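Local coordinates for protein acyl-CoA thioesterase (Alicyclobacillus acidocaldarius subsp. acidocaldarius, PDB 3RQB) that is of unknown function but, as a double hot dog-fold protein of the acyl-CoA thioesterase family, probably hydrolyses acyl-CoA thioesters, at residues B[148-156]-B[168-176]; B[182-190]-B[211-222]. All blocks are in the same frame, centred on the assembly; numbering follows the deposited sequence.

Overall arrangement
Both contacts lie in the C-terminal of the two hot dog modules of this chain, and contact 1 closes before contact 2 opens. Contact 1 is the beta hairpin of strands 150-156 and 168-174. Contact 2 sets the next element, helix 182-188, against strand 206-215 and the start of helix 219-224. Their centres are about 16 Å apart, yet they touch. Tyr150 CD1 packs 3.5 Å from Leu188 CD2, and Met172 SE lies 3.8 Å from Leu188 O. Helix 182-188 thus meets the hairpin through Ala184, Ala187 and Leu188, and strand 206-215 through residues such as Leu185 and Ala186. No ligand or assigned active site marks either contact.

Contact 1. Residues B[148-156]-B[168-176]; sequences QWYHVRLIR and TYQWMRDDP
His151 and Arg173 face each other across an antiparallel beta hairpin, the pair of strands 150-156 and 168-174 in the C-terminal hot dog module. The guanidinium of Arg173 lies flat on the His151 ring, with centres 4.4 Å apart and planes 15° apart. NH2 sits over the ring toward its rim, while His151 CB lies over the middle of the guanidinium. Arg173 CG stands between the backbone N and the carbonyl carbon (chi1 67°). The chain then runs extended to NE, and a turn at the last torsion lays the flat group over the histidine. Two bonds fix its rotation. NH1 donates in the guanidinium plane to Asp175 OD1 at 3.0 Å, a salt bridge, and to Asp174 O at 2.7 Å. With a leucine in place of Arg173, the His151 face would probably lose its flat cover and Asp175 OD1 its salt-bridge partner.

On the same face, Arg153 CG lies 3.7 Å from Trp171 CB. The Arg153 chain then leads off to a salt bridge with Glu229. Trp171 NE1 donates to Pro130 O, and Ile155 CD1 packs 3.5 Å from Trp171 CD1. The other face carries Val152, Leu154, Gln170 and Met172. There Val152 CG1 meets Gln170 CB.

A beta bulge shifts the register by one between Leu154 and Arg156. At the bulge Tyr169 O accepts from Ile155 N and, weakly, from Arg156 N. Beyond it Arg156 runs alongside Tyr169, and its guanidinium goes on to a salt bridge with Asp165. The two planar groups stand nearly perpendicular, at 88°. The contact is made by the aliphatic chain: Arg156 CD lies over one face of the tyrosine, 4.2 Å from the ring centroid.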
loop_
_atom_site.group_PDB
_atom_site.type_symbol
_atom_site.label_atom_id
_atom_site.label_comp_id
_atom_site.label_asym_id
_atom_site.label_seq_id
_atom_site.Cartn_x
_atom_site.Cartn_y
_atom_site.Cartn_z
ATOM N N GLN B 148 -25.158 5.280 4.988
ATOM C CA GLN B 148 -26.051 6.368 5.346
ATOM C C GLN B 148 -25.250 7.568 5.803
ATOM O O GLN B 148 -25.768 8.681 5.917
ATOM C CB GLN B 148 -26.986 5.929 6.455
ATOM C CG GLN B 148 -26.358 5.888 7.816
ATOM C CD GLN B 148 -27.391 5.574 8.868
ATOM O OE1 GLN B 148 -28.578 5.849 8.683
ATOM N NE2 GLN B 148 -26.957 4.980 9.971
ATOM N N TRP B 149 -23.974 7.315 6.054
ATOM C CA TRP B 149 -23.051 8.306 6.589
ATOM C C TRP B 149 -22.285 9.024 5.488
ATOM O O TRP B 149 -21.353 9.790 5.762
ATOM C CB TRP B 149 -22.074 7.643 7.563
ATOM C CG TRP B 149 -22.767 6.966 8.692
ATOM C CD1 TRP B 149 -22.658 5.653 9.067
ATOM C CD2 TRP B 149 -23.708 7.561 9.579
ATOM N NE1 TRP B 149 -23.468 5.402 10.151
ATOM C CE2 TRP B 149 -24.122 6.558 10.484
ATOM C CE3 TRP B 149 -24.236 8.850 9.704
ATOM C CZ2 TRP B 149 -25.041 6.807 11.501
ATOM C CZ3 TRP B 149 -25.147 9.096 10.710
ATOM C CH2 TRP B 149 -25.544 8.078 11.597
ATOM N N TYR B 150 -22.637 8.734 4.241
ATOM C CA TYR B 150 -21.965 9.367 3.116
ATOM C C TYR B 150 -22.947 9.838 2.072
ATOM O O TYR B 150 -23.993 9.216 1.852
ATOM C CB TYR B 150 -20.907 8.436 2.508
ATOM C CG TYR B 150 -19.832 8.112 3.510
ATOM C CD1 TYR B 150 -18.724 8.940 3.661
ATOM C CD2 TYR B 150 -19.951 7.011 4.346
ATOM C CE1 TYR B 150 -17.749 8.662 4.603
ATOM C CE2 TYR B 150 -18.986 6.720 5.289
ATOM C CZ TYR B 150 -17.884 7.547 5.419
ATOM O OH TYR B 150 -16.923 7.252 6.367
ATOM N N HIS B 151 -22.606 10.958 1.448
ATOM C CA HIS B 151 -23.369 11.451 0.320
ATOM C C HIS B 151 -22.575 11.183 -0.950
ATOM O O HIS B 151 -21.584 11.852 -1.239
ATOM C CB HIS B 151 -23.653 12.949 0.471
ATOM C CG HIS B 151 -24.554 13.501 -0.591
ATOM N ND1 HIS B 151 -24.100 13.850 -1.847
ATOM C CD2 HIS B 151 -25.884 13.762 -0.584
ATOM C CE1 HIS B 151 -25.114 14.298 -2.566
ATOM N NE2 HIS B 151 -26.207 14.258 -1.823
ATOM N N VAL B 152 -23.049 10.227 -1.731
ATOM C CA VAL B 152 -22.363 9.851 -2.954
ATOM C C VAL B 152 -23.210 10.166 -4.178
ATOM O O VAL B 152 -24.363 9.733 -4.292
ATOM C CB VAL B 152 -22.033 8.349 -2.969
ATOM C CG1 VAL B 152 -21.259 7.989 -4.228
ATOM C CG2 VAL B 152 -21.266 7.964 -1.715
ATOM N N ARG B 153 -22.640 10.937 -5.092
ATOM C CA ARG B 153 -23.232 11.075 -6.407
ATOM C C ARG B 153 -22.410 10.189 -7.348
ATOM O O ARG B 153 -21.236 10.453 -7.605
ATOM C CB ARG B 153 -23.237 12.539 -6.848
ATOM C CG ARG B 153 -23.171 13.512 -5.686
ATOM C CD ARG B 153 -23.381 14.942 -6.139
ATOM N NE ARG B 153 -24.789 15.308 -6.059
ATOM C CZ ARG B 153 -25.258 16.302 -5.313
ATOM N NH1 ARG B 153 -24.427 17.042 -4.593
ATOM N NH2 ARG B 153 -26.559 16.566 -5.296
ATOM N N LEU B 154 -23.018 9.112 -7.829
ATOM C CA LEU B 154 -22.295 8.196 -8.698
ATOM C C LEU B 154 -22.327 8.666 -10.141
ATOM O O LEU B 154 -23.380 9.041 -10.674
ATOM C CB LEU B 154 -22.836 6.773 -8.606
ATOM C CG LEU B 154 -22.034 5.810 -9.489
ATOM C CD1 LEU B 154 -20.651 5.531 -8.908
ATOM C CD2 LEU B 154 -22.792 4.524 -9.680
ATOM N N ILE B 155 -21.151 8.628 -10.756
ATOM C CA ILE B 155 -20.930 9.155 -12.091
ATOM C C ILE B 155 -20.894 8.031 -13.103
ATOM O O ILE B 155 -21.724 7.979 -14.007
ATOM C CB ILE B 155 -19.635 9.953 -12.147
ATOM C CG1 ILE B 155 -19.652 11.020 -11.039
ATOM C CG2 ILE B 155 -19.441 10.550 -13.528
ATOM C CD1 ILE B 155 -18.439 11.923 -11.011
ATOM N N ARG B 156 -19.917 7.144 -12.970
ATOM C CA ARG B 156 -19.911 5.917 -13.761
ATOM C C ARG B 156 -19.471 4.752 -12.883
ATOM O O ARG B 156 -19.197 4.937 -11.695
ATOM C CB ARG B 156 -18.992 6.048 -14.981
ATOM C CG ARG B 156 -17.533 5.807 -14.676
ATOM C CD ARG B 156 -16.709 5.694 -15.939
ATOM N NE ARG B 156 -16.976 4.459 -16.669
ATOM C CZ ARG B 156 -16.136 3.918 -17.548
ATOM N NH1 ARG B 156 -14.963 4.497 -17.797
ATOM N NH2 ARG B 156 -16.461 2.797 -18.177
ATOM N N THR B 168 -14.476 3.202 -11.552
ATOM C CA THR B 168 -15.554 3.998 -10.967
ATOM C C THR B 168 -15.157 5.460 -10.773
ATOM O O THR B 168 -14.031 5.758 -10.361
ATOM C CB THR B 168 -15.978 3.443 -9.585
ATOM O OG1 THR B 168 -16.681 2.208 -9.761
ATOM C CG2 THR B 168 -16.885 4.428 -8.849
ATOM N N TYR B 169 -16.083 6.365 -11.090
ATOM C CA TYR B 169 -15.974 7.773 -10.691
ATOM C C TYR B 169 -17.143 8.116 -9.774
ATOM O O TYR B 169 -18.278 7.731 -10.050
ATOM C CB TYR B 169 -16.037 8.719 -11.891
ATOM C CG TYR B 169 -14.988 8.520 -12.969
ATOM C CD1 TYR B 169 -13.827 7.791 -12.733
ATOM C CD2 TYR B 169 -15.167 9.079 -14.233
ATOM C CE1 TYR B 169 -12.873 7.621 -13.743
ATOM C CE2 TYR B 169 -14.229 8.918 -15.240
ATOM C CZ TYR B 169 -13.084 8.189 -15.000
ATOM O OH TYR B 169 -12.156 8.036 -16.018
ATOM N N GLN B 170 -16.878 8.835 -8.689
ATOM C CA GLN B 170 -17.968 9.321 -7.857
ATOM C C GLN B 170 -17.664 10.621 -7.122
ATOM O O GLN B 170 -16.527 10.889 -6.721
ATOM C CB GLN B 170 -18.390 8.250 -6.852
ATOM C CG GLN B 170 -17.369 7.979 -5.760
ATOM C CD GLN B 170 -17.584 6.622 -5.098
ATOM O OE1 GLN B 170 -18.092 5.685 -5.727
ATOM N NE2 GLN B 170 -17.195 6.510 -3.823
ATOM N N TRP B 171 -18.700 11.429 -6.951
ATOM C CA TRP B 171 -18.632 12.535 -6.023
ATOM C C TRP B 171 -19.030 11.968 -4.683
ATOM O O TRP B 171 -19.986 11.194 -4.580
ATOM C CB TRP B 171 -19.597 13.646 -6.420
ATOM C CG TRP B 171 -19.212 14.351 -7.680
ATOM C CD1 TRP B 171 -19.863 14.306 -8.882
ATOM C CD2 TRP B 171 -18.079 15.208 -7.867
ATOM N NE1 TRP B 171 -19.207 15.083 -9.804
ATOM C CE2 TRP B 171 -18.110 15.650 -9.209
ATOM C CE3 TRP B 171 -17.040 15.645 -7.030
ATOM C CZ2 TRP B 171 -17.139 16.510 -9.736
ATOM C CZ3 TRP B 171 -16.076 16.500 -7.553
ATOM C CH2 TRP B 171 -16.135 16.921 -8.895
HETATM N N MSE B 172 -18.285 12.341 -3.655
HETATM C CA MSE B 172 -18.552 11.838 -2.321
HETATM C C MSE B 172 -18.126 12.846 -1.261
HETATM O O MSE B 172 -17.145 13.586 -1.428
HETATM C CB MSE B 172 -17.800 10.527 -2.106
HETATM C CG MSE B 172 -16.299 10.729 -2.094
HETATM SE SE MSE B 172 -15.272 9.175 -2.615
HETATM C CE MSE B 172 -13.523 10.021 -2.721
ATOM N N ARG B 173 -18.873 12.852 -0.165
ATOM C CA ARG B 173 -18.542 13.631 1.011
ATOM C C ARG B 173 -19.153 12.931 2.206
ATOM O O ARG B 173 -19.973 12.027 2.052
ATOM C CB ARG B 173 -19.072 15.059 0.900
ATOM C CG ARG B 173 -20.583 15.165 0.919
ATOM C CD ARG B 173 -21.011 16.605 1.164
ATOM N NE ARG B 173 -22.431 16.830 0.891
ATOM C CZ ARG B 173 -23.420 16.390 1.666
ATOM N NH1 ARG B 173 -23.141 15.681 2.753
ATOM N NH2 ARG B 173 -24.688 16.650 1.355
ATOM N N ASP B 174 -18.715 13.307 3.399
ATOM C CA ASP B 174 -19.405 12.887 4.606
ATOM C C ASP B 174 -20.832 13.377 4.520
ATOM O O ASP B 174 -21.092 14.470 4.019
ATOM C CB ASP B 174 -18.766 13.508 5.846
ATOM C CG ASP B 174 -17.294 13.158 5.987
ATOM O OD1 ASP B 174 -16.439 14.070 5.846
ATOM O OD2 ASP B 174 -16.999 11.968 6.242
ATOM N N ASP B 175 -21.761 12.561 4.991
ATOM C CA ASP B 175 -23.096 13.052 5.267
ATOM C C ASP B 175 -23.414 12.658 6.704
ATOM O O ASP B 175 -23.031 11.577 7.151
ATOM C CB ASP B 175 -24.115 12.438 4.296
ATOM C CG ASP B 175 -25.469 13.163 4.317
ATOM O OD1 ASP B 175 -25.485 14.417 4.223
ATOM O OD2 ASP B 175 -26.514 12.476 4.429
ATOM N N PRO B 176 -24.073 13.554 7.454
ATOM C CA PRO B 176 -24.248 14.959 7.094
ATOM C C PRO B 176 -22.890 15.623 7.015
ATOM O O PRO B 176 -21.920 15.103 7.576
ATOM C CB PRO B 176 -25.027 15.530 8.283
ATOM C CG PRO B 176 -24.795 14.584 9.383
ATOM C CD PRO B 176 -24.721 13.243 8.733
#

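Contact 2. Residues B[182-190]-B[211-222]; sequences HAALAALCD and FTVYFLADPETI
His182 turns an edge of its ring to the face of Phe215 in a T-shaped pair, centroids 5.0 Å apart and planes at 77°. This is part of the buried core of the hot dog fold, where helix 182-188 lies against strand 206-215. The tight end of the contact gathers round His182. With CG anti to the carbonyl carbon (chi1 -65°) and the ring turned about its own bond, ND1 comes over the phenylalanine, 3.6 Å from Phe215 CD1. Ile222 CD1 reaches His182 CE1 at 3.4 Å, and Pro219 CB meets the imidazole edge near NE2. Leu185 CD2 fills the angle between the edge of Phe215 and Ile222 CD1. This tight end borders solvent at Pro219, which is partly exposed. Pro219 follows Asp218, the N-cap residue, whose OD2 accepts from Thr221 N.

Packing is looser in the middle, where Ala186 CB is 4.5 Å from Val213 CG1. At the far end Asp190 is partly exposed, and its backbone N lies 4.2 Å from Phe211 CE1. Next to Asp190, the Phe211 ring turns its edge to Cys189, with CZ 3.5 Å from Cys189 CB.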
loop_
_atom_site.group_PDB
_atom_site.type_symbol
_atom_site.label_atom_id
_atom_site.label_comp_id
_atom_site.label_asym_id
_atom_site.label_seq_id
_atom_site.Cartn_x
_atom_site.Cartn_y
_atom_site.Cartn_z
ATOM N N HIS B 182 -7.691 14.236 8.163
ATOM C CA HIS B 182 -7.000 13.057 7.651
ATOM C C HIS B 182 -7.770 11.753 7.817
ATOM O O HIS B 182 -7.915 10.981 6.868
ATOM C CB HIS B 182 -5.598 12.959 8.251
ATOM C CG HIS B 182 -4.702 14.090 7.845
ATOM N ND1 HIS B 182 -3.903 14.043 6.720
ATOM C CD2 HIS B 182 -4.499 15.309 8.397
ATOM C CE1 HIS B 182 -3.238 15.179 6.606
ATOM N NE2 HIS B 182 -3.582 15.965 7.611
ATOM N N ALA B 183 -8.278 11.499 9.014
ATOM C CA ALA B 183 -8.969 10.233 9.242
ATOM C C ALA B 183 -10.220 10.103 8.357
ATOM O O ALA B 183 -10.486 9.044 7.788
ATOM C CB ALA B 183 -9.297 10.046 10.727
ATOM N N ALA B 184 -10.971 11.192 8.231
ATOM C CA ALA B 184 -12.199 11.195 7.443
ATOM C C ALA B 184 -11.853 10.845 6.011
ATOM O O ALA B 184 -12.606 10.158 5.298
ATOM C CB ALA B 184 -12.847 12.559 7.501
ATOM N N LEU B 185 -10.689 11.335 5.609
ATOM C CA LEU B 185 -10.186 11.156 4.266
ATOM C C LEU B 185 -9.810 9.697 4.014
ATOM O O LEU B 185 -10.198 9.122 3.006
ATOM C CB LEU B 185 -8.994 12.079 4.059
ATOM C CG LEU B 185 -8.343 11.988 2.683
ATOM C CD1 LEU B 185 -9.401 11.960 1.583
ATOM C CD2 LEU B 185 -7.364 13.134 2.478
ATOM N N ALA B 186 -9.068 9.098 4.937
ATOM C CA ALA B 186 -8.809 7.666 4.882
ATOM C C ALA B 186 -10.125 6.901 4.681
ATOM O O ALA B 186 -10.239 6.022 3.814
ATOM C CB ALA B 186 -8.126 7.208 6.173
ATOM N N ALA B 187 -11.128 7.239 5.483
ATOM C CA ALA B 187 -12.382 6.496 5.431
ATOM C C ALA B 187 -13.008 6.607 4.052
ATOM O O ALA B 187 -13.539 5.632 3.531
ATOM C CB ALA B 187 -13.348 6.952 6.519
ATOM N N LEU B 188 -12.918 7.789 3.452
ATOM C CA LEU B 188 -13.557 8.011 2.163
ATOM C C LEU B 188 -12.983 7.137 1.072
ATOM O O LEU B 188 -13.564 7.038 0.003
ATOM C CB LEU B 188 -13.484 9.478 1.758
ATOM C CG LEU B 188 -14.580 10.307 2.432
ATOM C CD1 LEU B 188 -14.263 11.785 2.349
ATOM C CD2 LEU B 188 -15.940 10.020 1.815
ATOM N N CYS B 189 -11.845 6.506 1.349
ATOM C CA CYS B 189 -11.184 5.649 0.365
ATOM C C CYS B 189 -11.705 4.222 0.367
ATOM O O CYS B 189 -11.399 3.448 -0.541
ATOM C CB CYS B 189 -9.679 5.628 0.586
ATOM S SG CYS B 189 -8.917 7.265 0.638
ATOM N N ASP B 190 -12.437 3.856 1.413
ATOM C CA ASP B 190 -13.172 2.601 1.402
ATOM C C ASP B 190 -14.630 2.782 0.987
ATOM O O ASP B 190 -15.421 1.843 1.072
ATOM C CB ASP B 190 -13.055 1.818 2.711
ATOM C CG ASP B 190 -13.500 0.371 2.547
ATOM O OD1 ASP B 190 -13.287 -0.166 1.439
ATOM O OD2 ASP B 190 -14.072 -0.226 3.492
ATOM N N PHE B 211 -5.384 -2.512 3.449
ATOM C CA PHE B 211 -5.763 -1.241 2.877
ATOM C C PHE B 211 -4.615 -0.263 3.127
ATOM O O PHE B 211 -4.164 -0.119 4.264
ATOM C CB PHE B 211 -7.057 -0.817 3.570
ATOM C CG PHE B 211 -7.520 0.578 3.252
ATOM C CD1 PHE B 211 -8.204 0.855 2.075
ATOM C CD2 PHE B 211 -7.326 1.608 4.165
ATOM C CE1 PHE B 211 -8.653 2.144 1.798
ATOM C CE2 PHE B 211 -7.772 2.893 3.894
ATOM C CZ PHE B 211 -8.439 3.161 2.710
ATOM N N THR B 212 -4.128 0.389 2.070
ATOM C CA THR B 212 -3.076 1.398 2.221
ATOM C C THR B 212 -3.537 2.749 1.677
ATOM O O THR B 212 -4.293 2.808 0.707
ATOM C CB THR B 212 -1.740 0.994 1.534
ATOM O OG1 THR B 212 -1.140 -0.096 2.241
ATOM C CG2 THR B 212 -0.763 2.142 1.552
ATOM N N VAL B 213 -3.108 3.828 2.332
ATOM C CA VAL B 213 -3.387 5.184 1.849
ATOM C C VAL B 213 -2.222 6.169 2.041
ATOM O O VAL B 213 -1.649 6.301 3.128
ATOM C CB VAL B 213 -4.647 5.781 2.503
ATOM C CG1 VAL B 213 -4.463 5.871 4.004
ATOM C CG2 VAL B 213 -4.940 7.158 1.926
ATOM N N TYR B 214 -1.896 6.884 0.977
ATOM C CA TYR B 214 -0.861 7.897 1.040
ATOM C C TYR B 214 -1.546 9.253 0.961
ATOM O O TYR B 214 -2.382 9.466 0.069
ATOM C CB TYR B 214 0.080 7.735 -0.154
ATOM C CG TYR B 214 0.833 6.424 -0.196
ATOM C CD1 TYR B 214 0.874 5.581 0.911
ATOM C CD2 TYR B 214 1.522 6.044 -1.336
ATOM C CE1 TYR B 214 1.581 4.395 0.878
ATOM C CE2 TYR B 214 2.229 4.858 -1.382
ATOM C CZ TYR B 214 2.258 4.037 -0.276
ATOM O OH TYR B 214 2.970 2.861 -0.328
ATOM N N PHE B 215 -1.232 10.174 1.872
ATOM C CA PHE B 215 -1.810 11.507 1.723
ATOM C C PHE B 215 -0.826 12.394 0.979
ATOM O O PHE B 215 0.105 12.914 1.582
ATOM C CB PHE B 215 -2.029 12.152 3.092
ATOM C CG PHE B 215 -2.820 11.316 4.046
ATOM C CD1 PHE B 215 -4.191 11.479 4.155
ATOM C CD2 PHE B 215 -2.192 10.385 4.857
ATOM C CE1 PHE B 215 -4.932 10.714 5.040
ATOM C CE2 PHE B 215 -2.923 9.617 5.744
ATOM C CZ PHE B 215 -4.297 9.782 5.835
ATOM N N LEU B 216 -1.109 12.684 -0.287
ATOM C CA LEU B 216 -0.163 13.412 -1.131
ATOM C C LEU B 216 -0.239 14.915 -0.895
ATOM O O LEU B 216 0.773 15.628 -0.944
ATOM C CB LEU B 216 -0.364 13.053 -2.608
ATOM C CG LEU B 216 -0.099 11.566 -2.860
ATOM C CD1 LEU B 216 -0.903 11.036 -4.040
ATOM C CD2 LEU B 216 1.397 11.311 -3.035
ATOM N N ALA B 217 -1.449 15.389 -0.635
ATOM C CA ALA B 217 -1.656 16.799 -0.404
ATOM C C ALA B 217 -1.159 17.164 0.982
ATOM O O ALA B 217 -1.356 16.418 1.955
ATOM C CB ALA B 217 -3.115 17.149 -0.553
ATOM N N ASP B 218 -0.503 18.317 1.057
ATOM C CA ASP B 218 -0.093 18.890 2.327
ATOM C C ASP B 218 -1.317 19.015 3.207
ATOM O O ASP B 218 -2.423 19.228 2.719
ATOM C CB ASP B 218 0.481 20.285 2.094
ATOM C CG ASP B 218 -0.499 21.199 1.367
ATOM O OD1 ASP B 218 -0.826 20.889 0.195
ATOM O OD2 ASP B 218 -0.939 22.215 1.959
ATOM N N PRO B 219 -1.123 18.913 4.519
ATOM C CA PRO B 219 -2.236 19.049 5.457
ATOM C C PRO B 219 -3.140 20.267 5.202
ATOM O O PRO B 219 -4.362 20.124 5.290
ATOM C CB PRO B 219 -1.519 19.163 6.804
ATOM C CG PRO B 219 -0.319 18.292 6.637
ATOM C CD PRO B 219 0.122 18.514 5.200
ATOM N N GLU B 220 -2.562 21.424 4.877
ATOM C CA GLU B 220 -3.330 22.667 4.747
ATOM C C GLU B 220 -4.317 22.582 3.600
ATOM O O GLU B 220 -5.466 23.023 3.714
ATOM C CB GLU B 220 -2.404 23.867 4.550
ATOM C CG GLU B 220 -1.401 24.083 5.687
ATOM C CD GLU B 220 -0.040 23.433 5.432
ATOM O OE1 GLU B 220 0.050 22.184 5.404
ATOM O OE2 GLU B 220 0.949 24.183 5.266
ATOM N N THR B 221 -3.855 22.004 2.495
ATOM C CA THR B 221 -4.705 21.751 1.342
ATOM C C THR B 221 -5.895 20.899 1.738
ATOM O O THR B 221 -7.046 21.219 1.422
ATOM C CB THR B 221 -3.954 20.987 0.248
ATOM O OG1 THR B 221 -2.976 21.843 -0.364
ATOM C CG2 THR B 221 -4.945 20.479 -0.811
ATOM N N ILE B 222 -5.610 19.803 2.433
ATOM C CA ILE B 222 -6.654 18.883 2.868
ATOM C C ILE B 222 -7.767 19.621 3.632
ATOM O O ILE B 222 -8.952 19.530 3.288
ATOM C CB ILE B 222 -6.055 17.717 3.701
ATOM C CG1 ILE B 222 -5.330 16.721 2.770
ATOM C CG2 ILE B 222 -7.144 17.031 4.520
ATOM C CD1 ILE B 222 -4.397 15.708 3.465
#